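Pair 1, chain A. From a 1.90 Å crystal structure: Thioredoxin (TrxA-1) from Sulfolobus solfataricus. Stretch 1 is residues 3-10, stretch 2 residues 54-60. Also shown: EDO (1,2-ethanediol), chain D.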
# COMPACT_ATOMS: atom_id res chain seq x y z
N GLU A 3 -11.90 12.13 4.38
CA GLU A 3 -10.53 12.73 4.28
C GLU A 3 -9.54 11.67 3.80
O GLU A 3 -9.81 10.47 3.87
CB GLU A 3 -10.08 13.26 5.65
CG GLU A 3 -9.47 12.20 6.55
CD GLU A 3 -9.22 12.68 7.96
OE1 GLU A 3 -9.03 13.90 8.16
OE2 GLU A 3 -9.19 11.83 8.88
N ASP A 4 -8.38 12.13 3.34
CA ASP A 4 -7.35 11.22 2.83
C ASP A 4 -6.15 11.17 3.77
O ASP A 4 -5.41 12.15 3.91
CB ASP A 4 -6.89 11.69 1.44
CG ASP A 4 -5.93 10.71 0.79
OD1 ASP A 4 -5.61 9.69 1.43
OD2 ASP A 4 -5.50 10.95 -0.36
N VAL A 5 -5.96 10.03 4.41
CA VAL A 5 -4.85 9.86 5.34
C VAL A 5 -3.75 8.98 4.76
O VAL A 5 -2.84 8.57 5.49
CB VAL A 5 -5.34 9.28 6.67
CG1 VAL A 5 -6.35 10.23 7.30
CG2 VAL A 5 -5.97 7.89 6.45
N THR A 6 -3.83 8.69 3.47
CA THR A 6 -2.81 7.88 2.82
C THR A 6 -1.58 8.75 2.63
O THR A 6 -1.67 9.98 2.62
CB THR A 6 -3.28 7.34 1.45
OG1 THR A 6 -3.53 8.43 0.55
CG2 THR A 6 -4.54 6.51 1.64
N LEU A 7 -0.44 8.10 2.47
CA LEU A 7 0.84 8.80 2.35
C LEU A 7 1.59 8.48 1.07
O LEU A 7 1.83 7.31 0.76
CB LEU A 7 1.73 8.42 3.54
CG LEU A 7 3.22 8.82 3.50
CD1 LEU A 7 3.36 10.30 3.70
CD2 LEU A 7 3.98 8.07 4.58
N VAL A 8 1.98 9.52 0.35
CA VAL A 8 2.76 9.34 -0.87
C VAL A 8 4.18 8.85 -0.51
O VAL A 8 4.86 9.43 0.34
CB VAL A 8 2.88 10.67 -1.65
CG1 VAL A 8 3.83 10.48 -2.83
CG2 VAL A 8 1.50 11.12 -2.15
N LEU A 9 4.61 7.79 -1.16
CA LEU A 9 5.93 7.24 -0.92
C LEU A 9 6.78 7.33 -2.18
O LEU A 9 6.27 7.13 -3.29
CB LEU A 9 5.84 5.76 -0.54
CG LEU A 9 5.19 5.42 0.81
CD1 LEU A 9 5.02 3.90 0.96
CD2 LEU A 9 6.07 5.99 1.91
N THR A 10 8.06 7.65 -1.99
CA THR A 10 9.04 7.68 -3.08
C THR A 10 10.33 7.14 -2.48
O THR A 10 10.37 6.75 -1.31
CB THR A 10 9.34 9.10 -3.62
OG1 THR A 10 10.03 9.84 -2.61
CG2 THR A 10 8.04 9.82 -4.00
N ALA A 54 -1.75 2.43 11.47
CA ALA A 54 -0.90 1.82 10.45
C ALA A 54 -0.77 2.82 9.33
O ALA A 54 -1.66 3.66 9.15
CB ALA A 54 -1.52 0.54 9.92
N VAL A 55 0.33 2.75 8.59
CA VAL A 55 0.55 3.68 7.49
C VAL A 55 0.10 3.07 6.17
O VAL A 55 0.47 1.95 5.82
CB VAL A 55 2.04 4.07 7.41
CG1 VAL A 55 2.28 5.01 6.20
CG2 VAL A 55 2.47 4.75 8.71
N PHE A 56 -0.74 3.82 5.47
CA PHE A 56 -1.26 3.38 4.18
C PHE A 56 -0.59 4.21 3.09
O PHE A 56 -1.09 5.25 2.67
CB PHE A 56 -2.78 3.53 4.12
CG PHE A 56 -3.53 2.50 4.95
CD1 PHE A 56 -3.42 2.49 6.33
CD2 PHE A 56 -4.32 1.54 4.34
CE1 PHE A 56 -4.09 1.53 7.10
CE2 PHE A 56 -5.01 0.57 5.10
CZ PHE A 56 -4.89 0.57 6.48
N GLY A 57 0.55 3.71 2.64
CA GLY A 57 1.30 4.41 1.61
C GLY A 57 0.77 4.13 0.22
O GLY A 57 0.01 3.18 0.00
N ARG A 58 1.18 4.98 -0.71
CA ARG A 58 0.80 4.86 -2.11
C ARG A 58 2.08 5.10 -2.89
O ARG A 58 2.80 6.06 -2.64
CB ARG A 58 -0.24 5.91 -2.50
CG ARG A 58 -1.58 5.73 -1.79
CD ARG A 58 -2.67 6.61 -2.38
NE ARG A 58 -2.45 8.04 -2.17
CZ ARG A 58 -2.09 8.88 -3.13
NH1 ARG A 58 -1.91 8.45 -4.37
NH2 ARG A 58 -1.95 10.18 -2.86
N LEU A 59 2.37 4.18 -3.80
CA LEU A 59 3.56 4.31 -4.63
C LEU A 59 3.09 4.33 -6.09
O LEU A 59 2.56 3.35 -6.59
CB LEU A 59 4.49 3.11 -4.41
CG LEU A 59 5.86 3.11 -5.11
CD1 LEU A 59 6.93 3.79 -4.24
CD2 LEU A 59 6.24 1.66 -5.38
N ASN A 60 3.25 5.47 -6.74
CA ASN A 60 2.87 5.53 -8.15
C ASN A 60 4.02 4.83 -8.88
O ASN A 60 5.17 5.26 -8.80
CB ASN A 60 2.73 6.97 -8.61
CG ASN A 60 2.36 7.06 -10.06
OD1 ASN A 60 3.11 6.62 -10.93
ND2 ASN A 60 1.18 7.61 -10.34
C1 EDO D . 0.04 8.42 8.35
O1 EDO D . -0.28 8.58 9.73
C2 EDO D . -0.46 9.62 7.56
O2 EDO D . -1.88 9.76 7.74
O HOH W 1 -2.32 11.54 0.18
O HOH W 2 -2.02 6.14 6.49
O HOH W 3 4.22 7.75 -5.20

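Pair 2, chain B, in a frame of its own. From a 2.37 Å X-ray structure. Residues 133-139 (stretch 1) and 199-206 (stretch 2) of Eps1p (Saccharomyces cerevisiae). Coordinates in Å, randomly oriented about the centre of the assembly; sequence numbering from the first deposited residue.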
# COMPACT_ATOMS: atom_id res chain seq x y z
N SER B 133 -6.89 29.92 1.59
CA SER B 133 -5.64 29.24 1.89
C SER B 133 -4.77 29.27 0.63
O SER B 133 -5.27 29.07 -0.47
CB SER B 133 -5.88 27.81 2.35
OG SER B 133 -4.66 27.10 2.45
N GLU B 134 -3.49 29.58 0.79
CA GLU B 134 -2.58 29.55 -0.35
C GLU B 134 -2.06 28.13 -0.63
O GLU B 134 -1.43 27.90 -1.67
CB GLU B 134 -1.38 30.49 -0.13
CG GLU B 134 -1.72 32.00 -0.09
CD GLU B 134 -2.62 32.45 -1.24
OE1 GLU B 134 -2.30 32.15 -2.42
OE2 GLU B 134 -3.65 33.10 -0.98
N SER B 135 -2.34 27.19 0.29
CA SER B 135 -1.84 25.83 0.20
C SER B 135 -2.33 25.12 -1.06
O SER B 135 -3.51 25.09 -1.32
CB SER B 135 -2.24 25.04 1.44
OG SER B 135 -1.90 23.67 1.36
N GLN B 136 -1.43 24.56 -1.86
CA GLN B 136 -1.86 23.93 -3.11
C GLN B 136 -2.10 22.42 -3.02
O GLN B 136 -1.39 21.69 -2.32
CB GLN B 136 -0.84 24.21 -4.21
CG GLN B 136 -0.76 25.67 -4.60
CD GLN B 136 0.49 25.99 -5.44
OE1 GLN B 136 1.47 26.53 -4.91
NE2 GLN B 136 0.45 25.66 -6.73
N TYR B 137 -3.15 21.97 -3.69
CA TYR B 137 -3.49 20.57 -3.76
C TYR B 137 -2.47 19.85 -4.58
O TYR B 137 -2.31 20.13 -5.75
CB TYR B 137 -4.90 20.41 -4.33
CG TYR B 137 -5.32 18.99 -4.65
CD1 TYR B 137 -5.59 18.07 -3.65
CD2 TYR B 137 -5.52 18.60 -5.97
CE1 TYR B 137 -6.00 16.77 -3.96
CE2 TYR B 137 -5.94 17.32 -6.29
CZ TYR B 137 -6.17 16.40 -5.28
OH TYR B 137 -6.58 15.13 -5.61
N LEU B 138 -1.76 18.92 -3.96
CA LEU B 138 -0.77 18.16 -4.69
C LEU B 138 -1.18 16.71 -4.78
O LEU B 138 -1.28 16.02 -3.76
CB LEU B 138 0.62 18.26 -4.01
CG LEU B 138 1.20 19.66 -3.74
CD1 LEU B 138 2.47 19.57 -2.90
CD2 LEU B 138 1.49 20.43 -5.07
N GLU B 139 -1.38 16.25 -6.01
CA GLU B 139 -1.51 14.82 -6.26
C GLU B 139 -0.13 14.21 -6.17
O GLU B 139 0.87 14.94 -6.21
CB GLU B 139 -2.11 14.55 -7.63
CG GLU B 139 -3.50 15.13 -7.79
CD GLU B 139 -4.18 14.63 -9.04
OE1 GLU B 139 -3.57 13.80 -9.75
OE2 GLU B 139 -5.31 15.08 -9.31
N ILE B 199 7.56 31.49 -0.79
CA ILE B 199 7.70 30.05 -0.53
C ILE B 199 6.32 29.41 -0.71
O ILE B 199 5.31 29.86 -0.15
CB ILE B 199 8.29 29.81 0.87
CG1 ILE B 199 9.74 30.33 0.90
CG2 ILE B 199 8.24 28.31 1.26
CD1 ILE B 199 10.38 30.29 2.24
N ASN B 200 6.26 28.38 -1.54
CA ASN B 200 4.99 27.72 -1.80
C ASN B 200 4.62 26.75 -0.66
O ASN B 200 5.48 26.33 0.13
CB ASN B 200 5.04 27.01 -3.14
CG ASN B 200 5.12 27.98 -4.29
OD1 ASN B 200 5.21 29.18 -4.08
ND2 ASN B 200 5.10 27.49 -5.51
N THR B 201 3.32 26.49 -0.54
CA THR B 201 2.80 25.44 0.34
C THR B 201 1.90 24.48 -0.41
O THR B 201 1.23 24.89 -1.36
CB THR B 201 1.99 26.02 1.48
OG1 THR B 201 1.10 27.00 0.96
CG2 THR B 201 2.91 26.67 2.51
N GLY B 202 1.89 23.22 0.03
CA GLY B 202 1.09 22.17 -0.58
C GLY B 202 0.53 21.18 0.47
O GLY B 202 1.08 21.04 1.56
N HIS B 203 -0.56 20.51 0.12
CA HIS B 203 -1.12 19.49 0.98
C HIS B 203 -1.35 18.20 0.22
O HIS B 203 -1.76 18.20 -0.94
CB HIS B 203 -2.41 19.99 1.65
CG HIS B 203 -3.40 20.56 0.69
ND1 HIS B 203 -3.43 21.90 0.38
CD2 HIS B 203 -4.39 19.97 -0.02
CE1 HIS B 203 -4.38 22.11 -0.51
NE2 HIS B 203 -4.99 20.96 -0.75
N VAL B 204 -1.06 17.10 0.89
CA VAL B 204 -1.17 15.76 0.31
C VAL B 204 -2.17 14.92 1.09
O VAL B 204 -2.12 14.86 2.33
CB VAL B 204 0.21 15.06 0.30
CG1 VAL B 204 0.08 13.53 -0.05
CG2 VAL B 204 1.19 15.81 -0.58
N ASN B 205 -3.08 14.29 0.37
CA ASN B 205 -4.00 13.31 0.92
C ASN B 205 -3.33 11.95 0.95
O ASN B 205 -3.25 11.27 -0.06
CB ASN B 205 -5.27 13.24 0.08
CG ASN B 205 -6.08 14.50 0.15
OD1 ASN B 205 -6.98 14.62 0.98
ND2 ASN B 205 -5.74 15.47 -0.69
N CYS B 206 -2.83 11.55 2.11
CA CYS B 206 -2.13 10.28 2.21
C CYS B 206 -2.98 9.04 1.95
O CYS B 206 -2.46 8.01 1.54
CB CYS B 206 -1.46 10.17 3.57
SG CYS B 206 0.10 11.06 3.52
O HOH W 4 1.43 27.94 -2.43
O HOH W 5 -3.34 14.69 -2.63

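What backbone arrangement do the two pairs share? In each, the stretches are joined by two parallel bridges, Leu A7 with Gly A57 and Val A8 with Arg A58 in pair 1, Gln B136 with Gly B202 and Tyr B137 with His B203 in pair 2, and the 14 central residues superpose with an RMSD of 0.6 Å. Three main-chain hydrogen bonds fix the register. In pair 1, Leu A7 N donates to Phe A56 O (2.9 Å), Arg A58 N to Leu A7 O (2.8 Å) and Leu A9 N to Arg A58 O (2.9 Å). In pair 2 the same ladder runs from Gln B136 N to Thr B201 O (2.7 Å), from His B203 N to Gln B136 O (2.8 Å) and from Leu B138 N to His B203 O (3.1 Å).

Why does a glycine sit at the centre of both? Gly A57 matches Gly B202, and Leu A9 matches Leu B138, the two leucines overlaying almost exactly with the same m, t rotamer. Each leucine points toward the other strand and packs on the bare glycine: Leu A9 CD1 is 3.8 Å from Gly A57 CA, and Leu B138 CD1 is 3.7 Å from Gly B202 CA. An ideal CB on Gly A57 would lie 2.4 Å from Leu A9 CD1, and one on Gly B202 2.3 Å from Leu B138 CD1, a clash in both.

How do different side chains tie the strands together next to the glycine? Arg A58 matches His B203, and Thr A6 matches Ser B135; a side-chain nitrogen meets a hydroxyl in each. Arg A58 NE donates to Thr A6 OG1 (3.0 Å), which itself donates to Asp A4 OD1 (2.6 Å). The long arginine reaches on, so that its NH2 lies 3.6 Å from Val A8 CG2. The compact histidine makes a shorter hydrogen bond, 2.5 Å between Ser B135 OG and His B203 ND1, while Tyr B137 CA lies over one face of its ring, 3.4 Å from NE2.

What fills the remaining positions? Beside the glycine, Leu A7 touches Val A55 through CD2 and CG1 (3.9 Å), an apolar contact; the matching Gln B136 and Asn B200 are polar, with OE1 3.8 Å from ND2. Farther along, Leu A59 and Val B204 both meet their leucine: Leu A9 CB is 4.3 Å from Leu A59 CD1, and Leu B138 CB is 4.3 Å from Val B204 CG2. Water extends both ladders. Water 3 donates to Leu A9 O and accepts from Asn A60 N, as water 5 does with Leu B138 O and Asn B205 N.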